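Local coordinates for uncharacterized protein (PDB 4JZA) that probably hydrolyses phosphatidylinositol 3-phosphate as a Legionella phosphoinositide phosphatase that may alter the lipids of host membranes, at residues A683-Y695 with M740-E754. Numbering follows the deposited sequence.
Sequences ARQLGESNCTKLY and MLSPSSGKDNIIRIE
The hydroxyl of Thr692 joins the two helices: OG1 accepts from Asn749 ND2 at 2.7 Å, almost straight (162°) and in the amide plane, and donates to Glu688 O, 3.1 Å from OG1, one turn back. With CG beside its backbone N (chi1 -75°), Asn749 reaches across to Thr692 while OD1 accepts from Ser744 OG at 2.8 Å, a residue of its own segment. A relay of side-chain hydrogen bonds thus runs from the loop preceding helix 748-761 to the backbone of helix 676-702.

Beside it, the Tyr695 ring is a knob among Met740, Asn749, Arg752 and Ile753. Met740, present as selenomethionine, lays CE over one face, 3.4 Å from the ring centroid, a CH-pi contact; Asn749 OD1 lies over the opposite face. Arg752 NH1 donates to Ser742 O, and Tyr695 OH lies 3.2 Å from the same NH1.

At the other end Ile750 fits among Ala683, Gly687, Glu688 and Cys691. Ile753 lies between, with CD1 at the Tyr695 ring edge and CG2 3.7 Å from Cys691 SG. The axes of segments 683-695 and 748-754 cross at 73°, while Phe784 and helix 794-817 cover Leu686. This corner of the all-helical C-terminal region therefore combines an apolar centre with an amide bonded at both ends, ND2 to Thr692 OG1 and OD1 from Ser744 OG, which together fix its rotation and hold it nearly parallel to the Tyr695 ring.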
# COMPACT_ATOMS: atom_id res chain seq x y z
N ALA A 683 4.97 -30.29 -11.94
CA ALA A 683 6.09 -31.13 -12.33
C ALA A 683 7.27 -30.93 -11.40
O ALA A 683 8.05 -31.84 -11.19
CB ALA A 683 6.50 -30.87 -13.75
N ARG A 684 7.45 -29.72 -10.90
CA ARG A 684 8.59 -29.44 -10.04
C ARG A 684 8.36 -30.08 -8.67
O ARG A 684 9.27 -30.68 -8.11
CB ARG A 684 8.91 -27.93 -9.98
CG ARG A 684 10.12 -27.56 -10.83
CD ARG A 684 9.88 -26.43 -11.83
NE ARG A 684 10.41 -25.18 -11.32
CZ ARG A 684 10.70 -24.12 -12.06
NH1 ARG A 684 10.50 -24.12 -13.38
NH2 ARG A 684 11.19 -23.05 -11.47
N GLN A 685 7.14 -30.01 -8.17
CA GLN A 685 6.80 -30.74 -6.97
C GLN A 685 6.95 -32.29 -7.10
O GLN A 685 7.40 -32.93 -6.17
CB GLN A 685 5.40 -30.38 -6.50
CG GLN A 685 5.03 -30.96 -5.17
CD GLN A 685 3.79 -30.32 -4.59
OE1 GLN A 685 2.93 -30.98 -4.17
NE2 GLN A 685 3.64 -29.11 -4.69
N LEU A 686 6.61 -32.87 -8.25
CA LEU A 686 6.91 -34.28 -8.48
C LEU A 686 8.40 -34.59 -8.34
O LEU A 686 8.81 -35.59 -7.75
CB LEU A 686 6.40 -34.71 -9.86
CG LEU A 686 4.90 -34.95 -9.81
CD1 LEU A 686 4.23 -34.90 -11.18
CD2 LEU A 686 4.57 -36.27 -9.13
N GLY A 687 9.23 -33.73 -8.90
CA GLY A 687 10.68 -33.89 -8.82
C GLY A 687 11.18 -34.92 -9.80
O GLY A 687 10.39 -35.67 -10.40
N GLU A 688 12.50 -34.98 -9.93
CA GLU A 688 13.14 -35.76 -10.95
C GLU A 688 12.79 -37.25 -10.84
O GLU A 688 12.44 -37.92 -11.81
CB GLU A 688 14.65 -35.56 -10.86
CG GLU A 688 15.37 -35.84 -12.17
CD GLU A 688 16.84 -36.23 -11.99
OE1 GLU A 688 17.51 -36.66 -12.97
OE2 GLU A 688 17.35 -36.12 -10.86
N SER A 689 12.89 -37.78 -9.63
CA SER A 689 12.76 -39.20 -9.46
C SER A 689 11.36 -39.63 -9.91
O SER A 689 11.21 -40.59 -10.68
CB SER A 689 13.09 -39.62 -8.02
OG SER A 689 12.66 -40.97 -7.79
N ASN A 690 10.33 -38.92 -9.45
CA ASN A 690 8.95 -39.25 -9.83
C ASN A 690 8.62 -39.02 -11.28
O ASN A 690 7.98 -39.88 -11.93
CB ASN A 690 7.96 -38.51 -8.97
CG ASN A 690 7.79 -39.18 -7.64
OD1 ASN A 690 8.06 -40.37 -7.51
ND2 ASN A 690 7.40 -38.43 -6.63
N CYS A 691 9.06 -37.88 -11.82
CA CYS A 691 8.79 -37.61 -13.22
C CYS A 691 9.35 -38.71 -14.09
O CYS A 691 8.67 -39.10 -15.08
CB CYS A 691 9.31 -36.23 -13.65
SG CYS A 691 8.27 -34.92 -13.00
N THR A 692 10.53 -39.24 -13.72
CA THR A 692 11.18 -40.30 -14.49
C THR A 692 10.39 -41.61 -14.45
O THR A 692 10.24 -42.27 -15.48
CB THR A 692 12.65 -40.51 -14.06
OG1 THR A 692 13.39 -39.35 -14.43
CG2 THR A 692 13.28 -41.69 -14.78
N LYS A 693 9.86 -41.96 -13.29
CA LYS A 693 9.03 -43.16 -13.16
C LYS A 693 7.81 -43.04 -14.02
O LYS A 693 7.45 -43.98 -14.72
CB LYS A 693 8.60 -43.41 -11.70
CG LYS A 693 9.73 -43.59 -10.69
CD LYS A 693 9.21 -43.81 -9.28
CE LYS A 693 10.33 -43.71 -8.28
NZ LYS A 693 10.04 -44.67 -7.19
N LEU A 694 7.16 -41.89 -13.93
CA LEU A 694 5.94 -41.61 -14.70
C LEU A 694 6.25 -41.63 -16.18
O LEU A 694 5.52 -42.26 -16.97
CB LEU A 694 5.35 -40.26 -14.33
CG LEU A 694 4.65 -40.17 -12.98
CD1 LEU A 694 4.28 -38.72 -12.71
CD2 LEU A 694 3.42 -41.02 -12.98
N TYR A 695 7.36 -40.98 -16.55
CA TYR A 695 7.82 -40.97 -17.94
C TYR A 695 8.11 -42.39 -18.44
O TYR A 695 7.52 -42.82 -19.41
CB TYR A 695 9.05 -40.07 -18.10
CG TYR A 695 9.42 -39.79 -19.53
CD1 TYR A 695 8.88 -38.70 -20.20
CD2 TYR A 695 10.30 -40.62 -20.22
CE1 TYR A 695 9.20 -38.43 -21.51
CE2 TYR A 695 10.61 -40.37 -21.55
CZ TYR A 695 10.05 -39.28 -22.19
OH TYR A 695 10.35 -39.05 -23.49
N MSE A 740 7.27 -37.29 -26.86
CA MSE A 740 8.18 -38.35 -26.45
C MSE A 740 9.04 -38.81 -27.58
O MSE A 740 9.82 -39.73 -27.38
CB MSE A 740 7.37 -39.55 -25.91
CG MSE A 740 7.01 -39.16 -24.49
SE MSE A 740 5.68 -40.28 -23.59
CE MSE A 740 6.99 -40.96 -22.32
N LEU A 741 8.96 -38.20 -28.76
CA LEU A 741 9.69 -38.72 -29.91
C LEU A 741 11.21 -38.47 -29.79
O LEU A 741 11.98 -39.37 -30.07
CB LEU A 741 9.10 -38.22 -31.24
CG LEU A 741 8.76 -39.34 -32.26
CD1 LEU A 741 7.41 -39.09 -32.92
CD2 LEU A 741 9.84 -39.53 -33.33
N SER A 742 11.64 -37.27 -29.36
CA SER A 742 13.05 -37.03 -28.95
C SER A 742 13.38 -37.91 -27.74
O SER A 742 12.50 -38.17 -26.94
CB SER A 742 13.29 -35.57 -28.55
OG SER A 742 13.51 -34.75 -29.68
N PRO A 743 14.64 -38.37 -27.60
CA PRO A 743 14.96 -39.04 -26.32
C PRO A 743 15.32 -37.99 -25.25
O PRO A 743 15.81 -36.91 -25.58
CB PRO A 743 16.16 -39.96 -26.67
CG PRO A 743 16.50 -39.69 -28.11
CD PRO A 743 15.77 -38.44 -28.55
N SER A 744 15.04 -38.31 -23.98
CA SER A 744 15.23 -37.36 -22.85
C SER A 744 15.59 -38.09 -21.56
O SER A 744 15.07 -39.18 -21.30
CB SER A 744 13.98 -36.48 -22.62
OG SER A 744 13.02 -37.01 -21.70
N SER A 745 16.46 -37.49 -20.76
CA SER A 745 16.86 -38.09 -19.49
C SER A 745 16.97 -37.06 -18.37
O SER A 745 17.34 -35.91 -18.61
CB SER A 745 18.17 -38.87 -19.66
OG SER A 745 18.90 -38.39 -20.78
N GLY A 746 16.62 -37.51 -17.17
CA GLY A 746 16.94 -36.82 -15.94
C GLY A 746 16.15 -35.56 -15.65
O GLY A 746 14.95 -35.64 -15.36
N LYS A 747 16.85 -34.42 -15.66
CA LYS A 747 16.22 -33.10 -15.52
C LYS A 747 15.18 -32.93 -16.63
O LYS A 747 14.07 -32.43 -16.40
CB LYS A 747 17.25 -31.94 -15.64
CG LYS A 747 17.57 -31.15 -14.36
CD LYS A 747 18.88 -31.57 -13.70
CE LYS A 747 19.06 -33.09 -13.70
NZ LYS A 747 20.15 -33.55 -12.80
N ASP A 748 15.57 -33.36 -17.84
CA ASP A 748 14.72 -33.22 -19.04
C ASP A 748 13.29 -33.75 -18.80
O ASP A 748 12.32 -33.13 -19.20
CB ASP A 748 15.37 -33.92 -20.24
CG ASP A 748 15.19 -33.13 -21.55
OD1 ASP A 748 14.12 -32.53 -21.78
OD2 ASP A 748 16.16 -33.12 -22.35
N ASN A 749 13.19 -34.88 -18.09
CA ASN A 749 11.92 -35.51 -17.78
C ASN A 749 10.94 -34.63 -17.06
O ASN A 749 9.75 -34.82 -17.21
CB ASN A 749 12.16 -36.77 -16.95
CG ASN A 749 12.70 -37.94 -17.78
OD1 ASN A 749 12.76 -37.87 -19.02
ND2 ASN A 749 13.08 -39.03 -17.10
N ILE A 750 11.43 -33.67 -16.28
CA ILE A 750 10.55 -32.75 -15.56
C ILE A 750 9.82 -31.84 -16.56
O ILE A 750 8.63 -31.63 -16.41
CB ILE A 750 11.31 -31.90 -14.53
CG1 ILE A 750 11.96 -32.79 -13.47
CG2 ILE A 750 10.40 -30.92 -13.82
CD1 ILE A 750 12.63 -32.03 -12.32
N ILE A 751 10.52 -31.34 -17.58
CA ILE A 751 9.90 -30.47 -18.59
C ILE A 751 8.93 -31.30 -19.44
O ILE A 751 7.84 -30.86 -19.78
CB ILE A 751 10.89 -29.72 -19.57
CG1 ILE A 751 12.38 -29.77 -19.16
CG2 ILE A 751 10.45 -28.27 -19.76
CD1 ILE A 751 12.96 -28.51 -18.53
N ARG A 752 9.33 -32.50 -19.80
CA ARG A 752 8.45 -33.40 -20.56
C ARG A 752 7.13 -33.62 -19.80
O ARG A 752 6.06 -33.54 -20.40
CB ARG A 752 9.13 -34.73 -20.85
CG ARG A 752 10.40 -34.68 -21.70
CD ARG A 752 10.07 -34.30 -23.14
NE ARG A 752 11.27 -34.11 -23.97
CZ ARG A 752 11.81 -35.05 -24.75
NH1 ARG A 752 11.29 -36.27 -24.82
NH2 ARG A 752 12.91 -34.76 -25.46
N ILE A 753 7.21 -33.84 -18.47
CA ILE A 753 6.01 -34.09 -17.68
C ILE A 753 5.20 -32.79 -17.59
O ILE A 753 4.00 -32.84 -17.65
CB ILE A 753 6.31 -34.78 -16.31
CG1 ILE A 753 6.00 -36.26 -16.33
CG2 ILE A 753 5.34 -34.37 -15.22
CD1 ILE A 753 6.77 -37.06 -17.34
N GLU A 754 5.87 -31.65 -17.45
CA GLU A 754 5.20 -30.33 -17.48
C GLU A 754 4.35 -30.26 -18.74
O GLU A 754 3.15 -29.94 -18.71
CB GLU A 754 6.23 -29.16 -17.46
CG GLU A 754 5.64 -27.76 -17.62
CD GLU A 754 6.66 -26.61 -17.64
OE1 GLU A 754 6.40 -25.57 -18.30
OE2 GLU A 754 7.72 -26.71 -17.00